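Long-range contacts in cytokinin riboside 5'-monophosphate phosphoribohydrolase (Corynebacterium glutamicum, PDB 5ITS), which is a dimeric alpha/beta protein of the SLOG clan, built on a seven-stranded parallel sheet with a Rossmann-like arrangement of flanking helices: residues G71-S76 with H97-R102; G118-L123 with G146-L151; P8-V13 with A184-T189; G67-V72 with K86-E91. All coordinates share one frame; numbering follows the deposited sequence.

In the fold
The contacts lie in and around one parallel sheet. Interactions 1 and 4, with centres about 13 Å apart, share G71 and V72: interaction 4 zips strand 69-74 to the outer strand 89-93, while interaction 1 lays the following helix 96-106 over the same pair; a salt bridge from R102 to E91 ties them together. Interaction 2 comes later in the chain, about 20 Å from interaction 1 between centres, and meets it through the K100-E121 salt bridge. Interaction 3 encloses the others in sequence and reaches interaction 4 where R12 meets F70. Together they connect the sheet edge, its flanking helices, both chain ends and, in interactions 1 and 2, the region facing the second subunit.

Interaction 1 of 4, residues G71-S76 with H97-R102; sequences GVITES and HIRKRR
The side chains of V72 and R99 pass alongside each other with their tips pointing opposite ways; separately, the axes of strand 71-74 and helix 97-102 are nearly antiparallel (168°). The valine points its CB at the helix, and its CG1 lies 3.7 Å from R99 CG, so the aliphatic root of the arginine packs against the branch. With CG anti to the backbone N (chi1 -168°), the extended chain of R99 reaches across from the helix to the strand, setting NE beside the V72 carbonyl. There NE donates to V72 O over 2.9 Å at an N-H...O angle of 157°. The oxygen sits at the edge of the guanidinium, near its plane, whereas the donor is tilted out of the carbonyl plane. Two lesser contacts flank the pair: V72 CG1 stands 4.2 Å from R102 CB, and T74 CG2 comes within 4.3 Å of R99 CB. The polar ends of these flanking residues turn to other partners, T74 OG1 to the N of L77 as an N-cap, and the R102 guanidinium to salt bridges with E105 and E91. R99 NH2 reaches a second carbonyl, that of G48, in a glycine-rich segment resembling a Rossmann-type loop. NE and NH2 thus each bind a backbone carbonyl, and two bonds would restrict rotation of the guanidinium; these neutral oxygens probably ease the placement of its charge in a largely buried contact.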
loop_
_atom_site.group_PDB
_atom_site.type_symbol
_atom_site.label_atom_id
_atom_site.label_comp_id
_atom_site.label_asym_id
_atom_site.label_seq_id
_atom_site.Cartn_x
_atom_site.Cartn_y
_atom_site.Cartn_z
ATOM N N GLY B 71 -15.239 7.163 -12.390
ATOM C CA GLY B 71 -14.568 5.898 -12.180
ATOM C C GLY B 71 -13.368 5.843 -13.094
ATOM O O GLY B 71 -13.374 6.433 -14.167
ATOM N N VAL B 72 -12.333 5.139 -12.649
ATOM C CA VAL B 72 -11.137 4.937 -13.430
ATOM C C VAL B 72 -10.891 3.478 -13.307
ATOM O O VAL B 72 -10.833 2.944 -12.194
ATOM C CB VAL B 72 -9.932 5.653 -12.828
ATOM C CG1 VAL B 72 -8.700 5.405 -13.689
ATOM C CG2 VAL B 72 -10.214 7.144 -12.648
ATOM N N ILE B 73 -10.743 2.837 -14.450
ATOM C CA ILE B 73 -10.788 1.409 -14.545
ATOM C C ILE B 73 -9.796 0.988 -15.621
ATOM O O ILE B 73 -9.399 1.815 -16.407
ATOM C CB ILE B 73 -12.227 0.997 -14.863
ATOM C CG1 ILE B 73 -12.412 -0.473 -14.602
ATOM C CG2 ILE B 73 -12.591 1.300 -16.308
ATOM C CD1 ILE B 73 -13.631 -0.769 -13.766
ATOM N N THR B 74 -9.362 -0.267 -15.639
ATOM C CA THR B 74 -8.365 -0.710 -16.611
ATOM C C THR B 74 -8.982 -1.393 -17.835
ATOM O O THR B 74 -10.163 -1.761 -17.809
ATOM C CB THR B 74 -7.388 -1.715 -16.006
ATOM O OG1 THR B 74 -8.092 -2.912 -15.687
ATOM C CG2 THR B 74 -6.769 -1.164 -14.769
ATOM N N GLU B 75 -8.170 -1.580 -18.880
ATOM C CA GLU B 75 -8.606 -2.328 -20.065
ATOM C C GLU B 75 -8.990 -3.737 -19.678
ATOM O O GLU B 75 -10.076 -4.188 -20.008
ATOM C CB GLU B 75 -7.540 -2.332 -21.168
ATOM C CG GLU B 75 -7.564 -1.032 -21.974
ATOM C CD GLU B 75 -6.249 -0.712 -22.670
ATOM O OE1 GLU B 75 -5.532 -1.672 -23.020
ATOM O OE2 GLU B 75 -5.929 0.493 -22.867
ATOM N N SER B 76 -8.115 -4.399 -18.933
ATOM C CA SER B 76 -8.362 -5.761 -18.457
ATOM C C SER B 76 -9.742 -5.866 -17.806
ATOM O O SER B 76 -10.505 -6.759 -18.135
ATOM C CB SER B 76 -7.279 -6.228 -17.453
ATOM O OG SER B 76 -5.941 -5.909 -17.857
ATOM N N HIS B 97 -1.238 0.575 -12.307
ATOM C CA HIS B 97 -0.442 1.757 -11.946
ATOM C C HIS B 97 -1.081 3.055 -12.398
ATOM O O HIS B 97 -1.299 3.954 -11.579
ATOM C CB HIS B 97 0.991 1.676 -12.505
ATOM C CG HIS B 97 1.877 0.787 -11.723
ATOM N ND1 HIS B 97 1.713 0.588 -10.372
ATOM C CD2 HIS B 97 2.952 0.049 -12.085
ATOM C CE1 HIS B 97 2.659 -0.219 -9.929
ATOM N NE2 HIS B 97 3.411 -0.578 -10.949
ATOM N N ILE B 98 -1.364 3.166 -13.691
ATOM C CA ILE B 98 -1.927 4.398 -14.232
ATOM C C ILE B 98 -3.256 4.646 -13.550
ATOM O O ILE B 98 -3.573 5.785 -13.226
ATOM C CB ILE B 98 -2.123 4.406 -15.777
ATOM C CG1 ILE B 98 -0.773 4.234 -16.500
ATOM C CG2 ILE B 98 -2.707 5.741 -16.201
ATOM C CD1 ILE B 98 -0.858 3.716 -17.926
ATOM N N ARG B 99 -4.014 3.582 -13.306
ATOM C CA ARG B 99 -5.293 3.705 -12.610
ATOM C C ARG B 99 -5.138 4.392 -11.274
ATOM O O ARG B 99 -5.847 5.326 -10.988
ATOM C CB ARG B 99 -5.898 2.350 -12.370
ATOM C CG ARG B 99 -7.332 2.429 -11.911
ATOM C CD ARG B 99 -7.691 1.227 -11.090
ATOM N NE ARG B 99 -9.114 0.894 -11.068
ATOM C CZ ARG B 99 -9.583 -0.085 -10.305
ATOM N NH1 ARG B 99 -8.748 -0.774 -9.555
ATOM N NH2 ARG B 99 -10.862 -0.399 -10.296
ATOM N N LYS B 100 -4.203 3.922 -10.460
ATOM C CA LYS B 100 -3.931 4.555 -9.167
ATOM C C LYS B 100 -3.390 5.963 -9.303
ATOM O O LYS B 100 -3.715 6.834 -8.476
ATOM C CB LYS B 100 -2.941 3.713 -8.311
ATOM C CG LYS B 100 -3.506 2.406 -7.744
ATOM C CD LYS B 100 -2.586 1.716 -6.765
ATOM C CE LYS B 100 -1.405 1.119 -7.490
ATOM N NZ LYS B 100 -0.517 0.394 -6.527
ATOM N N ARG B 101 -2.545 6.190 -10.317
ATOM C CA ARG B 101 -1.962 7.533 -10.504
ATOM C C ARG B 101 -3.069 8.485 -10.817
ATOM O O ARG B 101 -3.103 9.577 -10.271
ATOM C CB ARG B 101 -0.865 7.613 -11.595
ATOM C CG ARG B 101 -0.361 9.061 -11.807
ATOM C CD ARG B 101 0.779 9.305 -12.789
ATOM N NE ARG B 101 0.627 8.553 -14.028
ATOM C CZ ARG B 101 -0.091 8.919 -15.075
ATOM N NH1 ARG B 101 -0.741 10.067 -15.084
ATOM N NH2 ARG B 101 -0.146 8.127 -16.142
ATOM N N ARG B 102 -3.999 8.060 -11.665
ATOM C CA ARG B 102 -5.086 8.930 -12.112
ATOM C C ARG B 102 -6.117 9.149 -11.027
ATOM O O ARG B 102 -6.629 10.235 -10.886
ATOM C CB ARG B 102 -5.727 8.365 -13.361
ATOM C CG ARG B 102 -4.810 8.378 -14.596
ATOM C CD ARG B 102 -4.701 9.745 -15.298
ATOM N NE ARG B 102 -6.027 10.294 -15.571
ATOM C CZ ARG B 102 -6.470 11.475 -15.162
ATOM N NH1 ARG B 102 -7.717 11.824 -15.425
ATOM N NH2 ARG B 102 -5.693 12.309 -14.486
#

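Interaction 2 of 4, residues G118-L123 with G146-L151; sequences GTLEEL and GFWQPL
L120 and L151 make the tight part of this contact: their side chains pass in opposite directions, and L120 CD2 lies 3.5 Å from L151 CD1. The same CD2 methyl also meets the six-membered ring of W148, 3.9 Å from CZ3, approaching it obliquely. One methyl is therefore shared between a leucine and an indole. L151 gets its CD1 there because its CG is anti to the backbone N (chi1 -171°), which swings the branch toward helix 117-131. Helix 117-131 and helix 149-160 precede and follow strand 139-142, and they pack side by side on one face of the parallel sheet, as in Rossmann-like folds; L123, W148 and L151 all touch L141 of that strand. The turn before the second helix, a type I turn from G146 to Q149, sets the indole against this layer. F147 CD2 lies 3.7 Å above the plane of the W148 ring, over its centre. W148 NE1 donates to the carbonyl of A112, which, with F147 over one face, would restrict rotation of the indole. Elsewhere the packing is slacker. T119 CG2 reaches the ring at its edge, 4.2 Å from W148 CH2, and L123 CD2 meets L151 CD1 tip to tip, again at 4.2 Å. F124 and M154 of the second subunit pack on L120 and L151.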
loop_
_atom_site.group_PDB
_atom_site.type_symbol
_atom_site.label_atom_id
_atom_site.label_comp_id
_atom_site.label_asym_id
_atom_site.label_seq_id
_atom_site.Cartn_x
_atom_site.Cartn_y
_atom_site.Cartn_z
ATOM N N GLY B 118 -6.621 -4.883 -1.738
ATOM C CA GLY B 118 -6.581 -3.814 -2.721
ATOM C C GLY B 118 -6.777 -2.453 -2.076
ATOM O O GLY B 118 -6.144 -1.469 -2.456
ATOM N N THR B 119 -7.614 -2.403 -1.057
ATOM C CA THR B 119 -7.901 -1.129 -0.414
ATOM C C THR B 119 -6.640 -0.685 0.311
ATOM O O THR B 119 -6.226 0.440 0.166
ATOM C CB THR B 119 -9.107 -1.264 0.511
ATOM O OG1 THR B 119 -10.281 -1.504 -0.277
ATOM C CG2 THR B 119 -9.328 -0.011 1.269
ATOM N N LEU B 120 -6.012 -1.598 1.037
ATOM C CA LEU B 120 -4.685 -1.400 1.636
ATOM C C LEU B 120 -3.617 -1.043 0.625
ATOM O O LEU B 120 -2.869 -0.168 0.881
ATOM C CB LEU B 120 -4.246 -2.637 2.413
ATOM C CG LEU B 120 -5.080 -3.031 3.670
ATOM C CD1 LEU B 120 -4.569 -4.313 4.263
ATOM C CD2 LEU B 120 -5.058 -1.952 4.762
ATOM N N GLU B 121 -3.543 -1.692 -0.531
ATOM C CA GLU B 121 -2.598 -1.284 -1.583
ATOM C C GLU B 121 -2.671 0.222 -1.872
ATOM O O GLU B 121 -1.672 0.879 -2.096
ATOM C CB GLU B 121 -2.943 -2.032 -2.879
ATOM C CG GLU B 121 -2.300 -1.521 -4.154
ATOM C CD GLU B 121 -2.726 -2.318 -5.379
ATOM O OE1 GLU B 121 -2.157 -2.107 -6.495
ATOM O OE2 GLU B 121 -3.633 -3.173 -5.221
ATOM N N GLU B 122 -3.886 0.733 -1.938
ATOM C CA GLU B 122 -4.169 2.094 -2.388
ATOM C C GLU B 122 -3.921 3.098 -1.272
ATOM O O GLU B 122 -3.260 4.125 -1.481
ATOM C CB GLU B 122 -5.617 2.173 -2.880
ATOM C CG GLU B 122 -5.798 1.457 -4.211
ATOM C CD GLU B 122 -7.247 1.065 -4.564
ATOM O OE1 GLU B 122 -8.189 1.113 -3.694
ATOM O OE2 GLU B 122 -7.436 0.687 -5.771
ATOM N N LEU B 123 -4.446 2.771 -0.102
ATOM C CA LEU B 123 -4.257 3.585 1.090
ATOM C C LEU B 123 -2.791 3.833 1.399
ATOM O O LEU B 123 -2.347 4.933 1.508
ATOM C CB LEU B 123 -4.873 2.862 2.267
ATOM C CG LEU B 123 -4.605 3.505 3.620
ATOM C CD1 LEU B 123 -5.056 4.946 3.621
ATOM C CD2 LEU B 123 -5.354 2.754 4.726
ATOM N N GLY B 146 -15.293 0.546 14.009
ATOM C CA GLY B 146 -13.929 0.240 14.473
ATOM C C GLY B 146 -13.151 -0.655 13.527
ATOM O O GLY B 146 -12.177 -1.270 13.911
ATOM N N PHE B 147 -13.543 -0.695 12.273
ATOM C CA PHE B 147 -12.962 -1.650 11.312
ATOM C C PHE B 147 -11.451 -1.484 11.194
ATOM O O PHE B 147 -10.714 -2.459 11.110
ATOM C CB PHE B 147 -13.572 -1.372 9.949
ATOM C CG PHE B 147 -13.114 -2.298 8.881
ATOM C CD1 PHE B 147 -13.801 -3.477 8.635
ATOM C CD2 PHE B 147 -12.026 -1.993 8.121
ATOM C CE1 PHE B 147 -13.418 -4.330 7.623
ATOM C CE2 PHE B 147 -11.611 -2.845 7.114
ATOM C CZ PHE B 147 -12.308 -4.016 6.854
ATOM N N TRP B 148 -11.012 -0.226 11.183
ATOM C CA TRP B 148 -9.611 0.101 11.050
ATOM C C TRP B 148 -8.798 0.058 12.343
ATOM O O TRP B 148 -7.584 0.331 12.308
ATOM C CB TRP B 148 -9.420 1.472 10.382
ATOM C CG TRP B 148 -9.905 1.549 9.031
ATOM C CD1 TRP B 148 -10.846 2.363 8.587
ATOM C CD2 TRP B 148 -9.464 0.785 7.920
ATOM N NE1 TRP B 148 -11.057 2.164 7.247
ATOM C CE2 TRP B 148 -10.205 1.187 6.821
ATOM C CE3 TRP B 148 -8.508 -0.211 7.747
ATOM C CZ2 TRP B 148 -10.040 0.631 5.575
ATOM C CZ3 TRP B 148 -8.339 -0.756 6.498
ATOM C CH2 TRP B 148 -9.104 -0.346 5.440
ATOM N N GLN B 149 -9.411 -0.330 13.461
ATOM C CA GLN B 149 -8.638 -0.358 14.745
ATOM C C GLN B 149 -7.416 -1.312 14.727
ATOM O O GLN B 149 -6.354 -0.945 15.219
ATOM C CB GLN B 149 -9.526 -0.620 15.967
ATOM C CG GLN B 149 -10.477 0.539 16.236
ATOM C CD GLN B 149 -9.754 1.827 16.602
ATOM O OE1 GLN B 149 -9.980 2.897 16.016
ATOM N NE2 GLN B 149 -8.877 1.734 17.588
ATOM N N PRO B 150 -7.548 -2.509 14.132
ATOM C CA PRO B 150 -6.383 -3.341 14.055
ATOM C C PRO B 150 -5.224 -2.746 13.240
ATOM O O PRO B 150 -4.055 -2.884 13.638
ATOM C CB PRO B 150 -6.935 -4.618 13.417
ATOM C CG PRO B 150 -8.302 -4.697 13.948
ATOM C CD PRO B 150 -8.761 -3.278 13.814
ATOM N N LEU B 151 -5.544 -2.078 12.150
ATOM C CA LEU B 151 -4.549 -1.357 11.357
ATOM C C LEU B 151 -3.856 -0.304 12.227
ATOM O O LEU B 151 -2.641 -0.174 12.203
ATOM C CB LEU B 151 -5.226 -0.697 10.169
ATOM C CG LEU B 151 -4.358 -0.069 9.106
ATOM C CD1 LEU B 151 -5.078 -0.095 7.782
ATOM C CD2 LEU B 151 -4.082 1.377 9.408
#

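Interaction 3 of 4, residues P8-V13 with A184-T189; sequences PTLQRV and AMQTWT
Q186 reaches over from the last turn of helix 178-186 to bond P8 O and L10 N, passing close to T9 CA. From CB the chain leaves with CG anti to the backbone N (chi1 -175°) and then bends at chi2 (42°), which turns the amide toward the N-terminal segment. The first atom to arrive is CD, 3.8 Å from L10 N. Beyond it, OE1 accepts the short bond from L10 N, at 2.7 Å, and also lies 3.2 Å from T9 CA and 3.5 Å from L10 CG. NE2 takes the other arm, donating to P8 O across 3.3 Å; this bond is long but straight, at 179°, with the oxygen in the amide plane. Nearer the sheet, toward V13, the contact turns apolar. L10 crosses M185 at about a right angle, its CD1 3.6 Å from M185 CB, and the bent thioether chain places M185 CE 3.9 Å from V13 CG1. I111 and I173 of the sheet extend this layer. The primary amide offers one donor and one acceptor to P8 O and L10 N, much as a single residue of a paired strand would, and its flip state is defined by both bonds.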
loop_
_atom_site.group_PDB
_atom_site.type_symbol
_atom_site.label_atom_id
_atom_site.label_comp_id
_atom_site.label_asym_id
_atom_site.label_seq_id
_atom_site.Cartn_x
_atom_site.Cartn_y
_atom_site.Cartn_z
ATOM N N PRO B 8 -6.503 24.100 -0.382
ATOM C CA PRO B 8 -7.436 23.960 -1.482
ATOM C C PRO B 8 -8.756 23.375 -0.959
ATOM O O PRO B 8 -8.815 22.671 0.092
ATOM C CB PRO B 8 -6.743 22.972 -2.449
ATOM C CG PRO B 8 -5.355 22.766 -1.925
ATOM C CD PRO B 8 -5.392 23.144 -0.449
ATOM N N THR B 9 -9.831 23.699 -1.638
ATOM C CA THR B 9 -11.100 23.312 -1.102
ATOM C C THR B 9 -11.410 21.991 -1.797
ATOM O O THR B 9 -11.063 21.831 -2.983
ATOM C CB THR B 9 -12.137 24.422 -1.334
ATOM O OG1 THR B 9 -12.347 24.581 -2.736
ATOM C CG2 THR B 9 -11.660 25.769 -0.740
ATOM N N LEU B 10 -12.008 21.046 -1.060
ATOM C CA LEU B 10 -12.279 19.720 -1.613
ATOM C C LEU B 10 -13.431 19.727 -2.586
ATOM O O LEU B 10 -14.551 19.920 -2.207
ATOM C CB LEU B 10 -12.606 18.707 -0.526
ATOM C CG LEU B 10 -11.643 18.631 0.647
ATOM C CD1 LEU B 10 -12.151 17.643 1.669
ATOM C CD2 LEU B 10 -10.245 18.286 0.183
ATOM N N GLN B 11 -13.151 19.467 -3.845
ATOM C CA GLN B 11 -14.188 19.297 -4.873
ATOM C C GLN B 11 -14.511 17.829 -5.147
ATOM O O GLN B 11 -15.635 17.496 -5.537
ATOM C CB GLN B 11 -13.694 19.873 -6.190
ATOM C CG GLN B 11 -13.226 21.310 -6.129
ATOM C CD GLN B 11 -14.165 22.158 -6.911
ATOM O OE1 GLN B 11 -13.839 22.583 -8.022
ATOM N NE2 GLN B 11 -15.380 22.330 -6.389
ATOM N N ARG B 12 -13.495 16.977 -5.042
ATOM C CA ARG B 12 -13.657 15.561 -5.209
ATOM C C ARG B 12 -12.967 14.807 -4.094
ATOM O O ARG B 12 -11.967 15.295 -3.510
ATOM C CB ARG B 12 -13.125 15.141 -6.573
ATOM C CG ARG B 12 -13.820 15.923 -7.663
ATOM C CD ARG B 12 -13.761 15.324 -9.048
ATOM N NE ARG B 12 -12.796 16.021 -9.881
ATOM C CZ ARG B 12 -12.932 16.247 -11.190
ATOM N NH1 ARG B 12 -14.010 15.844 -11.863
ATOM N NH2 ARG B 12 -11.970 16.884 -11.842
ATOM N N VAL B 13 -13.500 13.636 -3.744
ATOM C CA VAL B 13 -12.724 12.747 -2.892
ATOM C C VAL B 13 -12.592 11.418 -3.513
ATOM O O VAL B 13 -13.563 10.879 -4.044
ATOM C CB VAL B 13 -13.231 12.605 -1.468
ATOM C CG1 VAL B 13 -13.010 13.903 -0.753
ATOM C CG2 VAL B 13 -14.691 12.190 -1.417
ATOM N N ALA B 184 -12.783 17.238 9.037
ATOM C CA ALA B 184 -11.352 17.186 9.249
ATOM C C ALA B 184 -10.617 17.196 7.926
ATOM O O ALA B 184 -9.519 17.746 7.847
ATOM C CB ALA B 184 -10.957 15.979 10.065
ATOM N N MET B 185 -11.194 16.622 6.881
ATOM C CA MET B 185 -10.490 16.671 5.612
ATOM C C MET B 185 -10.438 18.046 5.051
ATOM O O MET B 185 -9.468 18.373 4.375
ATOM C CB MET B 185 -11.067 15.731 4.550
ATOM C CG MET B 185 -10.630 14.334 4.825
ATOM S SD MET B 185 -11.548 13.160 3.902
ATOM C CE MET B 185 -10.709 13.235 2.330
ATOM N N GLN B 186 -11.469 18.847 5.306
ATOM C CA GLN B 186 -11.518 20.164 4.691
ATOM C C GLN B 186 -10.596 21.121 5.405
ATOM O O GLN B 186 -9.939 21.944 4.779
ATOM C CB GLN B 186 -12.928 20.741 4.612
ATOM C CG GLN B 186 -12.973 22.083 3.846
ATOM C CD GLN B 186 -12.108 22.150 2.553
ATOM O OE1 GLN B 186 -12.610 21.952 1.434
ATOM N NE2 GLN B 186 -10.805 22.439 2.708
ATOM N N THR B 187 -10.514 20.990 6.712
ATOM C CA THR B 187 -9.649 21.859 7.466
ATOM C C THR B 187 -8.230 21.313 7.599
ATOM O O THR B 187 -7.420 21.893 8.299
ATOM C CB THR B 187 -10.217 22.067 8.861
ATOM O OG1 THR B 187 -10.184 20.824 9.528
ATOM C CG2 THR B 187 -11.649 22.541 8.789
ATOM N N TRP B 188 -7.911 20.202 6.955
ATOM C CA TRP B 188 -6.579 19.605 7.139
ATOM C C TRP B 188 -5.511 20.406 6.399
ATOM O O TRP B 188 -5.723 20.824 5.254
ATOM C CB TRP B 188 -6.569 18.190 6.593
ATOM C CG TRP B 188 -5.350 17.392 6.918
ATOM C CD1 TRP B 188 -5.110 16.678 8.075
ATOM C CD2 TRP B 188 -4.232 17.180 6.077
ATOM N NE1 TRP B 188 -3.915 16.049 7.988
ATOM C CE2 TRP B 188 -3.348 16.331 6.773
ATOM C CE3 TRP B 188 -3.892 17.618 4.797
ATOM C CZ2 TRP B 188 -2.149 15.913 6.244
ATOM C CZ3 TRP B 188 -2.710 17.224 4.274
ATOM C CH2 TRP B 188 -1.839 16.370 4.997
ATOM N N THR B 189 -4.377 20.615 7.063
ATOM C CA THR B 189 -3.157 21.121 6.420
ATOM C C THR B 189 -2.015 20.174 6.743
ATOM O O THR B 189 -1.997 19.552 7.812
ATOM C CB THR B 189 -2.771 22.527 6.895
ATOM O OG1 THR B 189 -2.983 22.622 8.313
ATOM C CG2 THR B 189 -3.638 23.565 6.194
#

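Interaction 4 of 4, residues G67-V72 with K86-E91; sequences GEAFGV and KLTELE
Strands 69-74 and 89-93, with helix 75-79 between them in the chain, form a beta-alpha-beta unit, and here its two strands pair in parallel: the axes of segments 69-72 and 89-91 approach to 4.8 Å at 15°. G71 uses both its N-H and its C=O: its N donates to E89 O at 3.2 Å, and its O accepts from E91 N at 2.9 Å. Earlier the ladder is looser, the bond from E89 N to A69 O being weak. At this end T88 contributes a side-chain bond: its OG1, held anti to the carbonyl carbon (chi1 -47°), accepts from A69 N at 2.9 Å, a side-chain oxygen standing where a strand carbonyl might. On one face of the pair F70, V72, E89 and E91 project together; F70 CD2 lies 3.6 Å from E89 CB, and the ring makes a cation-pi contact with R12. On the other face L87 folds back over the first strand, CD2 3.9 Å from A69 CB and CD1 4.0 Å from G71 CA, with L63 of helix 53-64 packed against it. This in-register parallel pairing, between helix layers at the outer strand of the chain's sheet, is typical of Rossmann-like alpha/beta folds.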
loop_
_atom_site.group_PDB
_atom_site.type_symbol
_atom_site.label_atom_id
_atom_site.label_comp_id
_atom_site.label_asym_id
_atom_site.label_seq_id
_atom_site.Cartn_x
_atom_site.Cartn_y
_atom_site.Cartn_z
ATOM N N GLY B 67 -25.083 13.903 -6.732
ATOM C CA GLY B 67 -23.665 14.170 -7.042
ATOM C C GLY B 67 -23.193 13.503 -8.338
ATOM O O GLY B 67 -23.967 12.900 -9.042
ATOM N N GLU B 68 -21.907 13.639 -8.630
ATOM C CA GLU B 68 -21.263 13.033 -9.810
ATOM C C GLU B 68 -20.231 11.996 -9.350
ATOM O O GLU B 68 -19.822 11.985 -8.175
ATOM C CB GLU B 68 -20.576 14.100 -10.662
ATOM C CG GLU B 68 -21.279 15.458 -10.630
ATOM C CD GLU B 68 -20.683 16.485 -11.605
ATOM O OE1 GLU B 68 -20.309 17.613 -11.157
ATOM O OE2 GLU B 68 -20.601 16.160 -12.823
ATOM N N ALA B 69 -19.820 11.122 -10.263
ATOM C CA ALA B 69 -18.998 9.999 -9.904
ATOM C C ALA B 69 -18.155 9.634 -11.099
ATOM O O ALA B 69 -18.706 9.356 -12.156
ATOM C CB ALA B 69 -19.881 8.823 -9.500
ATOM N N PHE B 70 -16.824 9.654 -10.905
ATOM C CA PHE B 70 -15.802 9.443 -11.942
ATOM C C PHE B 70 -15.055 8.182 -11.591
ATOM O O PHE B 70 -14.336 8.127 -10.611
ATOM C CB PHE B 70 -14.806 10.633 -12.028
ATOM C CG PHE B 70 -15.482 11.958 -12.148
ATOM C CD1 PHE B 70 -15.923 12.661 -10.996
ATOM C CD2 PHE B 70 -15.760 12.503 -13.412
ATOM C CE1 PHE B 70 -16.598 13.879 -11.119
ATOM C CE2 PHE B 70 -16.439 13.718 -13.534
ATOM C CZ PHE B 70 -16.859 14.398 -12.387
ATOM N N GLY B 71 -15.239 7.163 -12.390
ATOM C CA GLY B 71 -14.568 5.898 -12.180
ATOM C C GLY B 71 -13.368 5.843 -13.094
ATOM O O GLY B 71 -13.374 6.433 -14.167
ATOM N N VAL B 72 -12.333 5.139 -12.649
ATOM C CA VAL B 72 -11.137 4.937 -13.430
ATOM C C VAL B 72 -10.891 3.478 -13.307
ATOM O O VAL B 72 -10.833 2.944 -12.194
ATOM C CB VAL B 72 -9.932 5.653 -12.828
ATOM C CG1 VAL B 72 -8.700 5.405 -13.689
ATOM C CG2 VAL B 72 -10.214 7.144 -12.648
ATOM N N LYS B 86 -23.365 3.695 -15.733
ATOM C CA LYS B 86 -24.105 4.895 -15.659
ATOM C C LYS B 86 -23.365 5.947 -14.871
ATOM O O LYS B 86 -23.975 6.742 -14.152
ATOM C CB LYS B 86 -25.486 4.569 -15.095
ATOM C CG LYS B 86 -26.288 3.546 -15.958
ATOM C CD LYS B 86 -27.718 3.286 -15.427
ATOM C CE LYS B 86 -28.283 4.490 -14.612
ATOM N NZ LYS B 86 -29.732 4.494 -14.203
ATOM N N LEU B 87 -22.046 5.999 -15.027
ATOM C CA LEU B 87 -21.257 6.992 -14.292
ATOM C C LEU B 87 -21.225 8.331 -14.997
ATOM O O LEU B 87 -21.369 8.410 -16.229
ATOM C CB LEU B 87 -19.822 6.536 -14.121
ATOM C CG LEU B 87 -19.628 5.328 -13.219
ATOM C CD1 LEU B 87 -18.189 4.846 -13.357
ATOM C CD2 LEU B 87 -20.002 5.633 -11.773
ATOM N N THR B 88 -20.981 9.383 -14.219
ATOM C CA THR B 88 -20.717 10.674 -14.811
ATOM C C THR B 88 -19.610 10.677 -15.836
ATOM O O THR B 88 -19.760 11.292 -16.878
ATOM C CB THR B 88 -20.348 11.687 -13.767
ATOM O OG1 THR B 88 -21.287 11.574 -12.713
ATOM C CG2 THR B 88 -20.421 13.075 -14.385
ATOM N N GLU B 89 -18.481 10.050 -15.515
ATOM C CA GLU B 89 -17.415 9.780 -16.499
ATOM C C GLU B 89 -16.713 8.485 -16.145
ATOM O O GLU B 89 -16.715 8.106 -15.010
ATOM C CB GLU B 89 -16.407 10.919 -16.531
ATOM C CG GLU B 89 -16.681 11.990 -17.592
ATOM C CD GLU B 89 -16.764 11.424 -19.026
ATOM O OE1 GLU B 89 -17.491 12.032 -19.863
ATOM O OE2 GLU B 89 -16.118 10.369 -19.318
ATOM N N LEU B 90 -16.143 7.797 -17.118
ATOM C CA LEU B 90 -15.444 6.545 -16.879
ATOM C C LEU B 90 -14.179 6.453 -17.716
ATOM O O LEU B 90 -14.220 6.165 -18.899
ATOM C CB LEU B 90 -16.339 5.357 -17.217
ATOM C CG LEU B 90 -15.695 3.965 -17.104
ATOM C CD1 LEU B 90 -15.235 3.683 -15.669
ATOM C CD2 LEU B 90 -16.642 2.873 -17.594
ATOM N N GLU B 91 -13.042 6.653 -17.088
ATOM C CA GLU B 91 -11.800 6.672 -17.803
ATOM C C GLU B 91 -11.247 5.266 -17.843
ATOM O O GLU B 91 -11.130 4.622 -16.809
ATOM C CB GLU B 91 -10.834 7.611 -17.107
ATOM C CG GLU B 91 -9.639 7.943 -17.977
ATOM C CD GLU B 91 -8.728 8.982 -17.345
ATOM O OE1 GLU B 91 -7.500 8.858 -17.562
ATOM O OE2 GLU B 91 -9.215 9.902 -16.631
#